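Local coordinates for protein quinoline 2-oxidoreductase large subunit (Pseudomonas putida, PDB 1T3Q) that catalyses the hydroxylation of quinoline at carbon 2, as the molybdenum hydroxylase subunit that carries the molybdopterin cytosine dinucleotide cofactor, at residues B[117-122]-B[132-137]; B[217-222]-B[266-271]; B[310-315]-B[398-403]. All coordinates share one frame; numbering follows the deposited sequence.

Contact 1: residues B[117-122]-B[132-137]; sequences AVVVAS and QLIQVE
Ile134 overlaps Ala117 and Val119 with the end of its long branch. Its CD1 lies 3.9 Å from CB of Ala117. The same CD1 is 3.9 Å from CG2 of Val119. One methyl group thus bridges two side chains that leave strand 115-121 on the same side, two residues apart. The residue between them, Val118, turns its side chain away from residues 132-137. The torsions of Ile134 extend the branch: CG1 stands anti to the carbonyl carbon (chi1 -58°) and chi2 is 175°, which carries CD1 to the strand. Val119 and Ile134 run past each other in opposite directions, meeting by one methyl each. No hydrogen bond crosses between the segments, and only 103 Å² is buried. The backbones stay well apart, with CA of Ala117 8.4 Å from CA of Ile134. This is plain hydrophobic packing, within the hammerhead range, of the residue leading into strand 135-140 on strand 115-121. Strand 115-121 bonds to strand 43-49 on one flank, through Leu48 and Ala46, and to strand 71-76 on the other, through Trp75 and Leu73. Helix 124-131 links it in sequence to Ile134, which sits just before strand 135-140 of a separate three-stranded antiparallel sheet. Ile134 also touches Leu48 on strand 43-49, Val74 on strand 71-76 and Ile60 on strand 55-61, and so packs between the two sheets.

Contact 2: residues B[217-222]-B[266-271]; sequences LILWTA and LLVCLL
Leu219 and Cys269 meet with no flat group between them. The one ring within the two segments is the indole of Trp220, which takes no part in the contact. One of its faces carries CG2 of Ile218, which sits 3.4 Å above the ring plane and is offset toward the rim. Its NE1 hydrogen-bonds to a glycerol molecule, probably from the crystallisation liquor. The contact itself is aliphatic. SG of Cys269 lies 3.6 Å from CD2 of Leu217 and 3.8 Å from CD2 of Leu219, so the thiol sulfur is held against two leucine side chains that leave the same side of the strand. Leu219 uses its other methyl as well: CD1 lies 3.7 Å from CG2 of Val268, and these two side chains cross at about a right angle. Strand 216-221 belongs to a seven-stranded mixed sheet shared by the hammerhead and molybdopterin cofactor-binding ranges. Helix 263-275 packs on it: the axes of segments 217-221 and 266-271 come within 9.5 Å, with their N-to-C directions 146° apart. Chi1 of 172° sets Leu219 CG opposite the backbone N, and with chi2 at 63° both methyls come against the helix. With an alanine here, Val268 CG2 would probably lose its methyl partner and Cys269 SG one of its two leucine neighbours, opening a gap between sheet and helix. Val229 of helix 226-237 also touches Leu219, and Val268 reaches Ala208 on the adjoining strand 205-211.

Contact 3: residues B[310-315]-B[398-403]; sequences GRFLAL and FEIRRR
Ile400 points its long branch at the turn before strand 312-322, where it meets Gly310 and Phe312. CG1 stands anti to the backbone N, chi1 -166°, and the chain stays extended out to CD1. CG1 thereby comes to 3.7 Å from the carbonyl O of Gly310. CD1 goes on to the Phe312 ring and lies 4.2 Å from its CE1. The ring starts off to one side of the helix, but its end leans in to reach this methyl. Ile386, on helix 375-393, touches both Phe312 and Ile400.

Gly310 has a positive phi. At these backbone angles a CB would collide with the carbonyl O of the residue before, and it would stand only 3.3 Å from CG1 of Ile400. The site therefore favours glycine twice over. It lies in the turn of the hairpin between strands 298-306 and 312-322.

On the helix, Glu399 makes salt bridges to two arginines, Arg402 and Arg403. NE of Arg403 bonds to OE2 of Glu399 at 2.7 Å and 160°, in the guanidinium plane and on the anti lone pair. NH1 of Arg402 reaches OE1 of Glu399 at 3.1 Å, 33° out of the carboxylate plane. Arg403 leaves the backbone toward the hairpin. Asn404 joins the two backbones, taking Phe312 N on OD1 and giving ND2 to the carbonyls of Gly310 and Ile400.

The chemistry thus divides: the buried contact is van der Waals packing of Ile400 on Gly310 and Phe312, while the carboxylate between two arginines is likely to stay ionised and helps to orient both guanidinium groups, Arg402 together with Glu434 and Arg403 together with the Asp309 carbonyl, which its NH2 bonds.

Overall arrangement
The contacts follow one another along the chain without interleaving. Contacts 1 and 2 are close, with centres about 20 Å apart. They share one seven-stranded mixed sheet, which holds strands 115-121 and 216-221. They also touch, Val120 CG2 lying 3.8 Å from Leu271 CD1. The sheet thus joins the hammerhead range, home of contact 1, to the first cofactor-binding range, which holds contact 2. Contact 3 belongs to that same cofactor-binding range but to a different sheet. It lies across the centre of the chain, its centre about 59 Å from that of contact 1 and about 52 Å from that of contact 2. This one sequence range therefore spans both sides of the subunit.

Contact 1: residues B[117-122]-B[132-137]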
loop_
_atom_site.group_PDB
_atom_site.type_symbol
_atom_site.label_atom_id
_atom_site.label_comp_id
_atom_site.label_asym_id
_atom_site.label_seq_id
_atom_site.Cartn_x
_atom_site.Cartn_y
_atom_site.Cartn_z
ATOM N N ALA B 117 -9.544 23.965 17.951
ATOM C CA ALA B 117 -8.109 23.825 17.763
ATOM C C ALA B 117 -7.734 22.366 17.565
ATOM O O ALA B 117 -8.388 21.473 18.101
ATOM C CB ALA B 117 -7.358 24.394 18.969
ATOM N N VAL B 118 -6.689 22.129 16.780
ATOM C CA VAL B 118 -6.207 20.775 16.547
ATOM C C VAL B 118 -4.716 20.701 16.842
ATOM O O VAL B 118 -3.967 21.659 16.619
ATOM C CB VAL B 118 -6.454 20.298 15.095
ATOM C CG1 VAL B 118 -7.943 20.097 14.867
ATOM C CG2 VAL B 118 -5.885 21.301 14.100
ATOM N N VAL B 119 -4.293 19.555 17.360
ATOM C CA VAL B 119 -2.898 19.333 17.684
ATOM C C VAL B 119 -2.418 18.067 16.989
ATOM O O VAL B 119 -3.104 17.043 17.006
ATOM C CB VAL B 119 -2.696 19.142 19.206
ATOM C CG1 VAL B 119 -1.234 18.822 19.500
ATOM C CG2 VAL B 119 -3.144 20.399 19.968
ATOM N N VAL B 120 -1.256 18.148 16.356
ATOM C CA VAL B 120 -0.666 16.985 15.710
ATOM C C VAL B 120 0.590 16.661 16.515
ATOM O O VAL B 120 1.440 17.530 16.737
ATOM C CB VAL B 120 -0.297 17.271 14.246
ATOM C CG1 VAL B 120 0.440 16.078 13.653
ATOM C CG2 VAL B 120 -1.566 17.545 13.440
ATOM N N ALA B 121 0.705 15.416 16.966
ATOM C CA ALA B 121 1.857 15.015 17.763
ATOM C C ALA B 121 2.302 13.583 17.460
ATOM O O ALA B 121 1.677 12.879 16.669
ATOM C CB ALA B 121 1.530 15.165 19.251
ATOM N N SER B 122 3.388 13.165 18.105
ATOM C CA SER B 122 3.964 11.836 17.907
ATOM C C SER B 122 3.033 10.690 18.287
ATOM O O SER B 122 3.197 9.568 17.806
ATOM C CB SER B 122 5.266 11.719 18.703
ATOM O OG SER B 122 5.014 11.938 20.077
ATOM N N GLN B 132 -4.838 19.893 26.150
ATOM C CA GLN B 132 -5.258 20.381 27.460
ATOM C C GLN B 132 -4.433 21.587 27.909
ATOM O O GLN B 132 -4.760 22.227 28.905
ATOM C CB GLN B 132 -5.140 19.277 28.511
ATOM C CG GLN B 132 -6.004 18.066 28.248
ATOM C CD GLN B 132 -6.119 17.186 29.469
ATOM O OE1 GLN B 132 -7.060 17.316 30.256
ATOM N NE2 GLN B 132 -5.152 16.297 29.650
ATOM N N LEU B 133 -3.368 21.892 27.175
ATOM C CA LEU B 133 -2.510 23.020 27.528
ATOM C C LEU B 133 -2.951 24.299 26.837
ATOM O O LEU B 133 -2.500 25.388 27.186
ATOM C CB LEU B 133 -1.055 22.722 27.163
ATOM C CG LEU B 133 -0.386 21.613 27.975
ATOM C CD1 LEU B 133 1.047 21.434 27.515
ATOM C CD2 LEU B 133 -0.439 21.966 29.457
ATOM N N ILE B 134 -3.840 24.158 25.860
ATOM C CA ILE B 134 -4.339 25.301 25.110
ATOM C C ILE B 134 -5.256 26.137 25.992
ATOM O O ILE B 134 -6.123 25.606 26.687
ATOM C CB ILE B 134 -5.114 24.841 23.855
ATOM C CG1 ILE B 134 -4.200 23.987 22.970
ATOM C CG2 ILE B 134 -5.627 26.051 23.079
ATOM C CD1 ILE B 134 -4.886 23.385 21.758
ATOM N N GLN B 135 -5.053 27.450 25.965
ATOM C CA GLN B 135 -5.862 28.360 26.762
ATOM C C GLN B 135 -6.805 29.130 25.845
ATOM O O GLN B 135 -6.366 29.834 24.937
ATOM C CB GLN B 135 -4.958 29.333 27.526
ATOM C CG GLN B 135 -3.933 28.652 28.424
ATOM N N VAL B 136 -8.104 28.980 26.081
ATOM C CA VAL B 136 -9.111 29.657 25.278
ATOM C C VAL B 136 -10.027 30.506 26.153
ATOM O O VAL B 136 -10.486 30.060 27.204
ATOM C CB VAL B 136 -9.997 28.640 24.509
ATOM C CG1 VAL B 136 -10.935 29.379 23.563
ATOM C CG2 VAL B 136 -9.129 27.661 23.743
ATOM N N GLU B 137 -10.286 31.735 25.724
ATOM C CA GLU B 137 -11.179 32.614 26.465
ATOM C C GLU B 137 -12.458 32.767 25.652
ATOM O O GLU B 137 -12.421 33.168 24.485
ATOM C CB GLU B 137 -10.544 33.991 26.692
#

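Contact 2: residues B[217-222]-B[266-271]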
loop_
_atom_site.group_PDB
_atom_site.type_symbol
_atom_site.label_atom_id
_atom_site.label_comp_id
_atom_site.label_asym_id
_atom_site.label_seq_id
_atom_site.Cartn_x
_atom_site.Cartn_y
_atom_site.Cartn_z
ATOM N N LEU B 217 -1.798 13.295 -3.222
ATOM C CA LEU B 217 -2.405 13.077 -1.920
ATOM C C LEU B 217 -3.204 11.784 -1.893
ATOM O O LEU B 217 -4.007 11.521 -2.792
ATOM C CB LEU B 217 -3.349 14.238 -1.583
ATOM C CG LEU B 217 -4.345 14.030 -0.431
ATOM C CD1 LEU B 217 -3.606 13.976 0.905
ATOM C CD2 LEU B 217 -5.361 15.164 -0.420
ATOM N N ILE B 218 -2.974 10.973 -0.867
ATOM C CA ILE B 218 -3.744 9.746 -0.701
ATOM C C ILE B 218 -4.486 9.936 0.613
ATOM O O ILE B 218 -3.872 10.225 1.641
ATOM C CB ILE B 218 -2.857 8.485 -0.565
ATOM C CG1 ILE B 218 -2.064 8.247 -1.850
ATOM C CG2 ILE B 218 -3.736 7.268 -0.269
ATOM C CD1 ILE B 218 -1.152 7.026 -1.781
ATOM N N LEU B 219 -5.803 9.808 0.573
ATOM C CA LEU B 219 -6.613 9.937 1.768
ATOM C C LEU B 219 -7.344 8.635 2.035
ATOM O O LEU B 219 -8.214 8.233 1.255
ATOM C CB LEU B 219 -7.647 11.057 1.615
ATOM C CG LEU B 219 -8.682 11.144 2.748
ATOM C CD1 LEU B 219 -7.991 11.463 4.070
ATOM C CD2 LEU B 219 -9.712 12.221 2.418
ATOM N N TRP B 220 -6.969 7.969 3.121
ATOM C CA TRP B 220 -7.632 6.738 3.536
ATOM C C TRP B 220 -8.745 7.223 4.449
ATOM O O TRP B 220 -8.495 8.002 5.362
ATOM C CB TRP B 220 -6.695 5.855 4.358
ATOM C CG TRP B 220 -5.691 5.085 3.576
ATOM C CD1 TRP B 220 -5.810 3.797 3.128
ATOM C CD2 TRP B 220 -4.385 5.525 3.199
ATOM N NE1 TRP B 220 -4.648 3.410 2.503
ATOM C CE2 TRP B 220 -3.758 4.451 2.533
ATOM C CE3 TRP B 220 -3.681 6.726 3.364
ATOM C CZ2 TRP B 220 -2.454 4.538 2.031
ATOM C CZ3 TRP B 220 -2.383 6.814 2.865
ATOM C CH2 TRP B 220 -1.783 5.724 2.206
ATOM N N THR B 221 -9.977 6.804 4.197
ATOM C CA THR B 221 -11.065 7.230 5.062
ATOM C C THR B 221 -12.192 6.214 5.103
ATOM O O THR B 221 -12.514 5.595 4.092
ATOM C CB THR B 221 -11.630 8.613 4.633
ATOM O OG1 THR B 221 -12.789 8.909 5.418
ATOM C CG2 THR B 221 -12.001 8.632 3.155
ATOM N N ALA B 222 -12.767 6.032 6.289
ATOM C CA ALA B 222 -13.876 5.102 6.475
ATOM C C ALA B 222 -15.128 5.817 5.973
ATOM O O ALA B 222 -15.906 6.362 6.757
ATOM C CB ALA B 222 -14.023 4.749 7.946
ATOM N N LEU B 266 -10.984 16.762 5.695
ATOM C CA LEU B 266 -10.280 17.831 5.017
ATOM C C LEU B 266 -9.065 18.208 5.848
ATOM O O LEU B 266 -7.977 18.397 5.310
ATOM C CB LEU B 266 -11.191 19.052 4.841
ATOM C CG LEU B 266 -12.449 18.829 3.995
ATOM C CD1 LEU B 266 -13.210 20.143 3.859
ATOM C CD2 LEU B 266 -12.062 18.301 2.631
ATOM N N LEU B 267 -9.252 18.285 7.161
ATOM C CA LEU B 267 -8.165 18.665 8.050
ATOM C C LEU B 267 -6.941 17.776 7.947
ATOM O O LEU B 267 -5.825 18.285 7.867
ATOM C CB LEU B 267 -8.654 18.733 9.497
ATOM C CG LEU B 267 -9.566 19.924 9.815
ATOM C CD1 LEU B 267 -10.191 19.744 11.183
ATOM C CD2 LEU B 267 -8.756 21.233 9.754
ATOM N N VAL B 268 -7.114 16.455 7.937
ATOM C CA VAL B 268 -5.931 15.607 7.845
ATOM C C VAL B 268 -5.169 15.837 6.546
ATOM O O VAL B 268 -3.942 15.760 6.524
ATOM C CB VAL B 268 -6.264 14.100 8.005
ATOM C CG1 VAL B 268 -6.719 13.835 9.435
ATOM C CG2 VAL B 268 -7.341 13.681 7.013
ATOM N N CYS B 269 -5.886 16.138 5.466
ATOM C CA CYS B 269 -5.226 16.396 4.189
ATOM C C CYS B 269 -4.412 17.677 4.294
ATOM O O CYS B 269 -3.264 17.736 3.851
ATOM C CB CYS B 269 -6.254 16.536 3.065
ATOM S SG CYS B 269 -7.152 15.006 2.707
ATOM N N LEU B 270 -5.016 18.705 4.882
ATOM C CA LEU B 270 -4.342 19.985 5.047
ATOM C C LEU B 270 -3.135 19.832 5.965
ATOM O O LEU B 270 -2.070 20.377 5.699
ATOM C CB LEU B 270 -5.311 21.020 5.630
ATOM C CG LEU B 270 -6.472 21.447 4.726
ATOM C CD1 LEU B 270 -7.388 22.391 5.480
ATOM C CD2 LEU B 270 -5.930 22.120 3.472
ATOM N N LEU B 271 -3.310 19.074 7.040
ATOM C CA LEU B 271 -2.240 18.854 8.003
ATOM C C LEU B 271 -1.083 18.056 7.417
ATOM O O LEU B 271 0.084 18.394 7.634
ATOM C CB LEU B 271 -2.795 18.151 9.244
ATOM C CG LEU B 271 -3.714 19.009 10.119
ATOM C CD1 LEU B 271 -4.480 18.131 11.102
ATOM C CD2 LEU B 271 -2.876 20.058 10.860
#

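Contact 3: residues B[310-315]-B[398-403]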
loop_
_atom_site.group_PDB
_atom_site.type_symbol
_atom_site.label_atom_id
_atom_site.label_comp_id
_atom_site.label_asym_id
_atom_site.label_seq_id
_atom_site.Cartn_x
_atom_site.Cartn_y
_atom_site.Cartn_z
ATOM N N GLY B 310 -63.705 3.881 7.307
ATOM C CA GLY B 310 -62.270 3.909 7.526
ATOM C C GLY B 310 -61.473 4.408 6.335
ATOM O O GLY B 310 -60.243 4.378 6.353
ATOM N N ARG B 311 -62.164 4.861 5.293
ATOM C CA ARG B 311 -61.489 5.374 4.103
ATOM C C ARG B 311 -60.896 6.736 4.441
ATOM O O ARG B 311 -61.588 7.603 4.978
ATOM C CB ARG B 311 -62.478 5.508 2.937
ATOM C CG ARG B 311 -61.844 5.981 1.633
ATOM N N PHE B 312 -59.615 6.920 4.129
ATOM C CA PHE B 312 -58.931 8.175 4.420
ATOM C C PHE B 312 -59.417 9.304 3.525
ATOM O O PHE B 312 -59.391 9.193 2.301
ATOM C CB PHE B 312 -57.415 8.021 4.251
ATOM C CG PHE B 312 -56.818 6.906 5.061
ATOM C CD1 PHE B 312 -57.404 6.499 6.257
ATOM C CD2 PHE B 312 -55.652 6.276 4.637
ATOM C CE1 PHE B 312 -56.835 5.477 7.021
ATOM C CE2 PHE B 312 -55.072 5.251 5.392
ATOM C CZ PHE B 312 -55.666 4.852 6.586
ATOM N N LEU B 313 -59.843 10.398 4.145
ATOM C CA LEU B 313 -60.342 11.551 3.403
ATOM C C LEU B 313 -59.298 12.654 3.294
ATOM O O LEU B 313 -59.306 13.437 2.337
ATOM C CB LEU B 313 -61.587 12.108 4.089
ATOM C CG LEU B 313 -62.757 11.138 4.239
ATOM C CD1 LEU B 313 -63.900 11.837 4.973
ATOM C CD2 LEU B 313 -63.207 10.654 2.861
ATOM N N ALA B 314 -58.402 12.721 4.271
ATOM C CA ALA B 314 -57.376 13.752 4.262
ATOM C C ALA B 314 -56.268 13.490 5.264
ATOM O O ALA B 314 -56.479 12.860 6.300
ATOM C CB ALA B 314 -58.009 15.109 4.553
ATOM N N LEU B 315 -55.082 13.983 4.939
ATOM C CA LEU B 315 -53.937 13.852 5.824
ATOM C C LEU B 315 -53.234 15.196 5.891
ATOM O O LEU B 315 -52.862 15.780 4.869
ATOM C CB LEU B 315 -52.970 12.778 5.325
ATOM C CG LEU B 315 -51.746 12.541 6.226
ATOM C CD1 LEU B 315 -51.159 11.173 5.952
ATOM C CD2 LEU B 315 -50.704 13.624 5.989
ATOM N N PHE B 398 -55.263 -4.410 10.056
ATOM C CA PHE B 398 -55.008 -4.930 8.725
ATOM C C PHE B 398 -56.136 -4.544 7.775
ATOM O O PHE B 398 -55.892 -4.187 6.625
ATOM C CB PHE B 398 -54.863 -6.455 8.760
ATOM C CG PHE B 398 -53.817 -6.933 9.715
ATOM C CD1 PHE B 398 -54.162 -7.343 11.000
ATOM C CD2 PHE B 398 -52.476 -6.935 9.350
ATOM C CE1 PHE B 398 -53.182 -7.747 11.913
ATOM C CE2 PHE B 398 -51.489 -7.337 10.254
ATOM C CZ PHE B 398 -51.848 -7.741 11.538
ATOM N N GLU B 399 -57.367 -4.606 8.269
ATOM C CA GLU B 399 -58.539 -4.287 7.456
ATOM C C GLU B 399 -58.608 -2.815 7.049
ATOM O O GLU B 399 -58.920 -2.506 5.900
ATOM C CB GLU B 399 -59.818 -4.686 8.203
ATOM C CG GLU B 399 -61.133 -4.395 7.464
ATOM C CD GLU B 399 -61.198 -5.014 6.076
ATOM O OE1 GLU B 399 -60.681 -6.135 5.888
ATOM O OE2 GLU B 399 -61.784 -4.383 5.170
ATOM N N ILE B 400 -58.324 -1.901 7.973
ATOM C CA ILE B 400 -58.389 -0.490 7.610
ATOM C C ILE B 400 -57.353 -0.167 6.532
ATOM O O ILE B 400 -57.571 0.718 5.696
ATOM C CB ILE B 400 -58.195 0.438 8.830
ATOM C CG1 ILE B 400 -58.619 1.864 8.453
ATOM C CG2 ILE B 400 -56.739 0.420 9.297
ATOM C CD1 ILE B 400 -58.769 2.798 9.638
ATOM N N ARG B 401 -56.235 -0.888 6.535
ATOM C CA ARG B 401 -55.205 -0.669 5.530
ATOM C C ARG B 401 -55.634 -1.216 4.167
ATOM O O ARG B 401 -55.363 -0.599 3.140
ATOM C CB ARG B 401 -53.873 -1.281 5.986
ATOM C CG ARG B 401 -53.203 -0.464 7.092
ATOM C CD ARG B 401 -51.943 -1.129 7.625
ATOM N NE ARG B 401 -51.198 -0.267 8.548
ATOM C CZ ARG B 401 -51.544 -0.011 9.806
ATOM N NH1 ARG B 401 -52.639 -0.550 10.329
ATOM N NH2 ARG B 401 -50.777 0.781 10.553
ATOM N N ARG B 402 -56.314 -2.361 4.153
ATOM C CA ARG B 402 -56.790 -2.933 2.893
ATOM C C ARG B 402 -57.715 -1.955 2.175
ATOM O O ARG B 402 -57.757 -1.910 0.948
ATOM C CB ARG B 402 -57.584 -4.220 3.127
ATOM C CG ARG B 402 -56.792 -5.371 3.687
ATOM C CD ARG B 402 -57.614 -6.652 3.630
ATOM N NE ARG B 402 -56.885 -7.753 4.245
ATOM C CZ ARG B 402 -57.036 -8.135 5.507
ATOM N NH1 ARG B 402 -57.904 -7.513 6.293
ATOM N NH2 ARG B 402 -56.297 -9.124 5.988
ATOM N N ARG B 403 -58.463 -1.181 2.951
ATOM C CA ARG B 403 -59.413 -0.225 2.390
ATOM C C ARG B 403 -58.799 1.077 1.890
ATOM O O ARG B 403 -59.495 1.899 1.295
ATOM C CB ARG B 403 -60.493 0.090 3.429
ATOM C CG ARG B 403 -61.226 -1.142 3.922
ATOM C CD ARG B 403 -62.275 -0.800 4.957
ATOM N NE ARG B 403 -62.966 -1.997 5.425
ATOM C CZ ARG B 403 -64.035 -1.985 6.211
ATOM N NH1 ARG B 403 -64.595 -3.125 6.583
ATOM N NH2 ARG B 403 -64.545 -0.832 6.623
#